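Local coordinates for periplasmic binding protein/LacI transcriptional regulator (Alkaliphilus metalliredigens, PDB 3CTP), which is probably a LacI-type DNA-binding transcriptional repressor and binds the sugar beta-D-xylulofuranose through its periplasmic-binding-protein-like portion, at residues G159-F164 against A198-L203; I175-G180 against L189-F194. All blocks are in the same frame, centred on the assembly; numbering follows the deposited sequence.

Interaction 1: residues G159-F164 against A198-L203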
# COMPACT_ATOMS: atom_id res chain seq x y z
N GLY A 159 -6.98 10.84 -20.69
CA GLY A 159 -7.03 11.27 -19.28
C GLY A 159 -6.19 12.49 -19.04
O GLY A 159 -6.61 13.38 -18.30
N GLY A 160 -5.03 12.59 -19.69
CA GLY A 160 -4.23 13.82 -19.54
C GLY A 160 -4.94 15.02 -20.16
O GLY A 160 -4.91 16.13 -19.58
N ARG A 161 -5.56 14.83 -21.32
CA ARG A 161 -6.35 15.94 -21.90
C ARG A 161 -7.48 16.35 -20.96
O ARG A 161 -7.74 17.56 -20.77
CB ARG A 161 -6.92 15.55 -23.26
CG ARG A 161 -7.75 16.69 -23.85
CD ARG A 161 -6.95 18.01 -23.92
NE ARG A 161 -7.70 19.09 -24.58
CZ ARG A 161 -7.69 19.30 -25.90
NH1 ARG A 161 -6.99 18.49 -26.70
NH2 ARG A 161 -8.39 20.31 -26.42
N MET A 162 -8.16 15.36 -20.37
CA MET A 162 -9.31 15.68 -19.48
C MET A 162 -8.81 16.49 -18.30
O MET A 162 -9.49 17.40 -17.79
CB MET A 162 -9.99 14.42 -18.90
CG MET A 162 -10.84 13.59 -19.83
SD MET A 162 -11.45 12.09 -18.96
CE MET A 162 -11.67 11.11 -20.43
N ALA A 163 -7.65 16.12 -17.78
CA ALA A 163 -7.11 16.85 -16.64
C ALA A 163 -6.82 18.29 -17.01
O ALA A 163 -7.13 19.20 -16.24
CB ALA A 163 -5.84 16.17 -16.11
N PHE A 164 -6.26 18.51 -18.20
CA PHE A 164 -6.02 19.90 -18.58
C PHE A 164 -7.34 20.65 -18.72
O PHE A 164 -7.49 21.79 -18.24
CB PHE A 164 -5.30 20.01 -19.93
CG PHE A 164 -5.15 21.43 -20.36
CD1 PHE A 164 -4.10 22.17 -19.86
CD2 PHE A 164 -6.12 22.05 -21.15
CE1 PHE A 164 -3.97 23.52 -20.20
CE2 PHE A 164 -5.98 23.42 -21.48
CZ PHE A 164 -4.93 24.13 -21.01
N ALA A 198 -3.04 22.18 -23.63
CA ALA A 198 -2.50 23.51 -23.43
C ALA A 198 -2.20 24.19 -24.77
O ALA A 198 -2.47 25.38 -24.94
CB ALA A 198 -1.22 23.46 -22.58
N ARG A 199 -1.67 23.42 -25.72
CA ARG A 199 -1.33 24.01 -27.03
C ARG A 199 -2.58 24.50 -27.73
O ARG A 199 -2.56 25.53 -28.44
CB ARG A 199 -0.60 22.99 -27.89
CG ARG A 199 0.77 22.60 -27.37
CD ARG A 199 1.85 23.50 -27.93
NE ARG A 199 3.15 23.29 -27.29
CZ ARG A 199 4.02 22.36 -27.66
NH1 ARG A 199 3.73 21.52 -28.66
NH2 ARG A 199 5.20 22.26 -27.04
N ALA A 200 -3.68 23.77 -27.56
CA ALA A 200 -4.95 24.16 -28.20
C ALA A 200 -5.45 25.49 -27.64
O ALA A 200 -6.15 26.23 -28.34
CB ALA A 200 -6.00 23.08 -28.01
N LYS A 201 -5.08 25.81 -26.41
CA LYS A 201 -5.49 27.09 -25.80
C LYS A 201 -4.36 28.13 -25.83
O LYS A 201 -4.44 29.18 -25.19
CB LYS A 201 -5.94 26.86 -24.35
CG LYS A 201 -7.14 25.95 -24.23
CD LYS A 201 -8.37 26.51 -24.97
CE LYS A 201 -9.65 25.72 -24.68
NZ LYS A 201 -9.66 24.32 -25.23
N ASP A 202 -3.28 27.84 -26.55
CA ASP A 202 -2.15 28.76 -26.62
C ASP A 202 -1.62 29.12 -25.25
O ASP A 202 -1.24 30.27 -24.99
CB ASP A 202 -2.54 30.01 -27.41
CG ASP A 202 -2.75 29.70 -28.87
OD1 ASP A 202 -1.75 29.42 -29.57
OD2 ASP A 202 -3.91 29.69 -29.31
N LEU A 203 -1.57 28.13 -24.36
CA LEU A 203 -1.12 28.37 -23.00
C LEU A 203 0.22 27.70 -22.80
O LEU A 203 0.38 26.54 -23.15
CB LEU A 203 -2.12 27.80 -22.00
CG LEU A 203 -2.12 28.36 -20.58
CD1 LEU A 203 -2.68 29.79 -20.62
CD2 LEU A 203 -2.95 27.46 -19.67

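Interaction 2: residues I175-G180 against L189-F194. With XLF (beta-D-xylulofuranose), chain C.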
# COMPACT_ATOMS: atom_id res chain seq x y z
N ILE A 175 -0.18 27.09 -14.99
CA ILE A 175 -0.36 25.65 -14.73
C ILE A 175 0.96 24.90 -14.70
O ILE A 175 1.84 25.16 -15.54
CB ILE A 175 -1.28 25.08 -15.81
CG1 ILE A 175 -2.69 25.64 -15.59
CG2 ILE A 175 -1.28 23.53 -15.81
CD1 ILE A 175 -3.65 25.34 -16.75
N LEU A 176 1.08 23.98 -13.73
CA LEU A 176 2.24 23.12 -13.60
C LEU A 176 1.79 21.68 -13.79
O LEU A 176 0.74 21.28 -13.26
CB LEU A 176 2.77 23.23 -12.16
CG LEU A 176 3.88 22.27 -11.73
CD1 LEU A 176 5.14 22.47 -12.54
CD2 LEU A 176 4.20 22.46 -10.25
N HIS A 177 2.59 20.90 -14.50
CA HIS A 177 2.37 19.43 -14.52
C HIS A 177 3.60 18.78 -13.91
O HIS A 177 4.72 18.98 -14.40
CB HIS A 177 2.13 18.92 -15.94
CG HIS A 177 2.08 17.42 -16.05
ND1 HIS A 177 1.50 16.64 -15.08
CD2 HIS A 177 2.52 16.57 -17.01
CE1 HIS A 177 1.59 15.35 -15.43
NE2 HIS A 177 2.20 15.29 -16.60
N ILE A 178 3.39 18.06 -12.81
CA ILE A 178 4.43 17.22 -12.23
C ILE A 178 4.29 15.89 -12.94
O ILE A 178 3.32 15.15 -12.71
CB ILE A 178 4.26 17.09 -10.73
CG1 ILE A 178 4.47 18.50 -10.13
CG2 ILE A 178 5.31 16.09 -10.16
CD1 ILE A 178 4.26 18.62 -8.62
N LYS A 179 5.22 15.65 -13.87
CA LYS A 179 5.16 14.47 -14.74
C LYS A 179 5.96 13.32 -14.19
O LYS A 179 6.85 13.49 -13.35
CB LYS A 179 5.57 14.81 -16.18
CG LYS A 179 7.01 15.11 -16.35
CD LYS A 179 7.37 15.35 -17.88
CE LYS A 179 7.22 14.13 -18.73
NZ LYS A 179 8.18 13.02 -18.44
N GLY A 180 5.62 12.13 -14.65
CA GLY A 180 6.28 10.92 -14.17
C GLY A 180 7.54 10.65 -14.96
O GLY A 180 7.85 11.36 -15.93
N LEU A 189 2.12 9.43 -21.91
CA LEU A 189 0.88 9.75 -22.63
C LEU A 189 0.06 10.78 -21.86
O LEU A 189 -0.56 11.67 -22.47
CB LEU A 189 0.08 8.46 -22.86
CG LEU A 189 0.63 7.58 -23.98
CD1 LEU A 189 -0.09 6.23 -23.96
CD2 LEU A 189 0.47 8.29 -25.32
N ARG A 190 0.02 10.69 -20.52
CA ARG A 190 -0.69 11.73 -19.77
C ARG A 190 -0.08 13.11 -20.01
O ARG A 190 -0.79 14.10 -20.18
CB ARG A 190 -0.68 11.44 -18.24
CG ARG A 190 -1.45 10.18 -17.92
CD ARG A 190 -1.22 9.72 -16.47
NE ARG A 190 -1.70 8.34 -16.35
CZ ARG A 190 -1.46 7.54 -15.31
NH1 ARG A 190 -0.76 7.98 -14.26
NH2 ARG A 190 -1.92 6.29 -15.34
N TYR A 191 1.24 13.16 -20.03
CA TYR A 191 1.95 14.41 -20.31
C TYR A 191 1.58 14.94 -21.69
O TYR A 191 1.27 16.12 -21.85
CB TYR A 191 3.46 14.13 -20.20
CG TYR A 191 4.35 15.02 -21.00
CD1 TYR A 191 4.68 16.28 -20.55
CD2 TYR A 191 4.90 14.58 -22.17
CE1 TYR A 191 5.53 17.11 -21.30
CE2 TYR A 191 5.75 15.38 -22.92
CZ TYR A 191 6.04 16.64 -22.47
OH TYR A 191 6.90 17.43 -23.21
N LYS A 192 1.58 14.05 -22.67
CA LYS A 192 1.31 14.47 -24.05
C LYS A 192 -0.14 14.97 -24.18
O LYS A 192 -0.41 15.97 -24.86
CB LYS A 192 1.55 13.30 -24.99
CG LYS A 192 1.55 13.73 -26.46
CD LYS A 192 2.47 14.92 -26.66
CE LYS A 192 2.32 15.52 -28.05
NZ LYS A 192 3.07 16.79 -28.19
N GLY A 193 -1.08 14.29 -23.53
CA GLY A 193 -2.49 14.73 -23.65
C GLY A 193 -2.66 16.08 -22.98
O GLY A 193 -3.40 16.95 -23.47
N PHE A 194 -2.00 16.25 -21.84
CA PHE A 194 -2.11 17.52 -21.10
C PHE A 194 -1.52 18.66 -21.92
O PHE A 194 -2.12 19.73 -22.06
CB PHE A 194 -1.35 17.35 -19.77
CG PHE A 194 -1.65 18.42 -18.76
CD1 PHE A 194 -2.77 18.35 -17.96
CD2 PHE A 194 -0.75 19.46 -18.58
CE1 PHE A 194 -3.02 19.33 -16.98
CE2 PHE A 194 -0.98 20.43 -17.62
CZ PHE A 194 -2.13 20.38 -16.82
O4 XLF C . 2.40 4.14 -14.58
C4 XLF C . 1.33 4.94 -14.07
C5 XLF C . 1.91 5.90 -13.05
O5 XLF C . 1.47 5.44 -11.77
C3 XLF C . 0.35 4.08 -13.28
O3 XLF C . -0.88 3.90 -13.98
C2 XLF C . 0.17 4.92 -12.04
O2 XLF C . -0.73 6.01 -12.28
C1 XLF C . -0.28 4.10 -10.84
O1 XLF C . -0.30 4.94 -9.68

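Interaction 1: residues G159-F164 against A198-L203
The carbonyl oxygen of Ala198 is held by two backbone donors: Leu203 N at 3.0 Å and, more weakly, Lys201 N. The Leu203 bond and that from Asp202 N to Arg199 O make a Schellman motif, in which Asp202, with its positive phi of 55°, turns the chain out of helix 185-200. The example illustrates how a helix end can be packed as well as capped, because an aromatic side chain of helix 156-169 packs against the last helical turn. The Phe164 ring lies with one face against the backbone of Ala198. Ala198 N stands 3.6 Å above the plane over the ring centre, and Ala198 CA is 3.5 Å from Phe164 CZ. On the same side, Ala198 CB is 3.6 Å from Phe164 CE1; at the edge, Lys201 CG comes near CE2 and Leu203 CD2 near CZ. CG of Phe164 is anti to its backbone N (chi1 176°), which sends CG toward the neighbouring helix, where the ring also meets Phe194 edge-to-face. An alanine here would probably leave a gap beneath the Ala198 backbone and leave Lys201 CG and Leu203 CD2 without the ring edge they meet. Outside this apolar patch, Arg161 of the same helix extends toward Ala200, with NE in a salt bridge to Asp165. The proximity of its charge to that of Lys201 is probably mildly repulsive, Arg161 NH2 lying 4.4 Å from Lys201 NZ. This same terminal nitrogen, NH2, packs 4.0 Å from Ala200 CB.

Interaction 2: residues I175-G180 against L189-F194
Strand 175-179 and helix 185-200 are the first two elements of a beta-alpha-beta unit completed by strand 206-209, and this contact packs one against the other. The short segments run nearly antiparallel, at 165°, with their axes 9.4 Å apart. Ile175, His177 and Lys179 point toward the helix. Ile175 CG2 meets the edge of the Phe194 ring, 3.4 Å from CZ, and His177 CB touches Phe194 CE2. Farther along, the His177 ring approaches the helix with NE2 3.8 Å from Tyr191 CA, while Tyr191 CB lies in the plane of the imidazole, at its edge; ND1 is hydrogen-bonded to Phe236 O, which helps fix the ring's rotation. Lys179 starts with CG between its backbone N and carbonyl carbon (chi1 70°), and Lys179 CE comes over one face of Tyr191 in a CH-pi contact, 3.8 Å from Tyr191 CG. Its NZ bonds to Gly180 O at 3.0 Å and forms salt bridges with Glu188 and Glu209, three acceptors that probably stabilise the buried charge. Arg190 instead runs extended to the sugar: NH1 donates to O2 of xylulofuranose at 2.8 Å, fairly straight at 162°, and NH2 to O3 at 2.9 Å. Asn156, bonded to Arg190 NE, helps hold the guanidinium in place. With Arg190 reaching the sugar from the same helix, the antiparallel packing of strand and helix is that of a beta-alpha-beta unit in the periplasmic-binding-protein-like fold.

How the interactions relate
Along the chain, helix 156-169, strand 175-179 and helix 185-200 follow one another, and the two contacts tie them together. Interaction 1 joins the outer two elements, and interaction 2 lies between its segments in sequence; both use helix 185-200. Their centres are about 9 Å apart and they touch: Phe164 CA lies 3.4 Å from Phe194 CE1, and Leu203 CD2 is 3.7 Å from Ile175 CD1. The contacts adjoin, Phe164 and Ile175 linking the two helices to strand 175-179 of the four-stranded parallel sheet. One end of helix 185-200 serves the sugar pocket, while the other closes in the turn leading to strand 206-209.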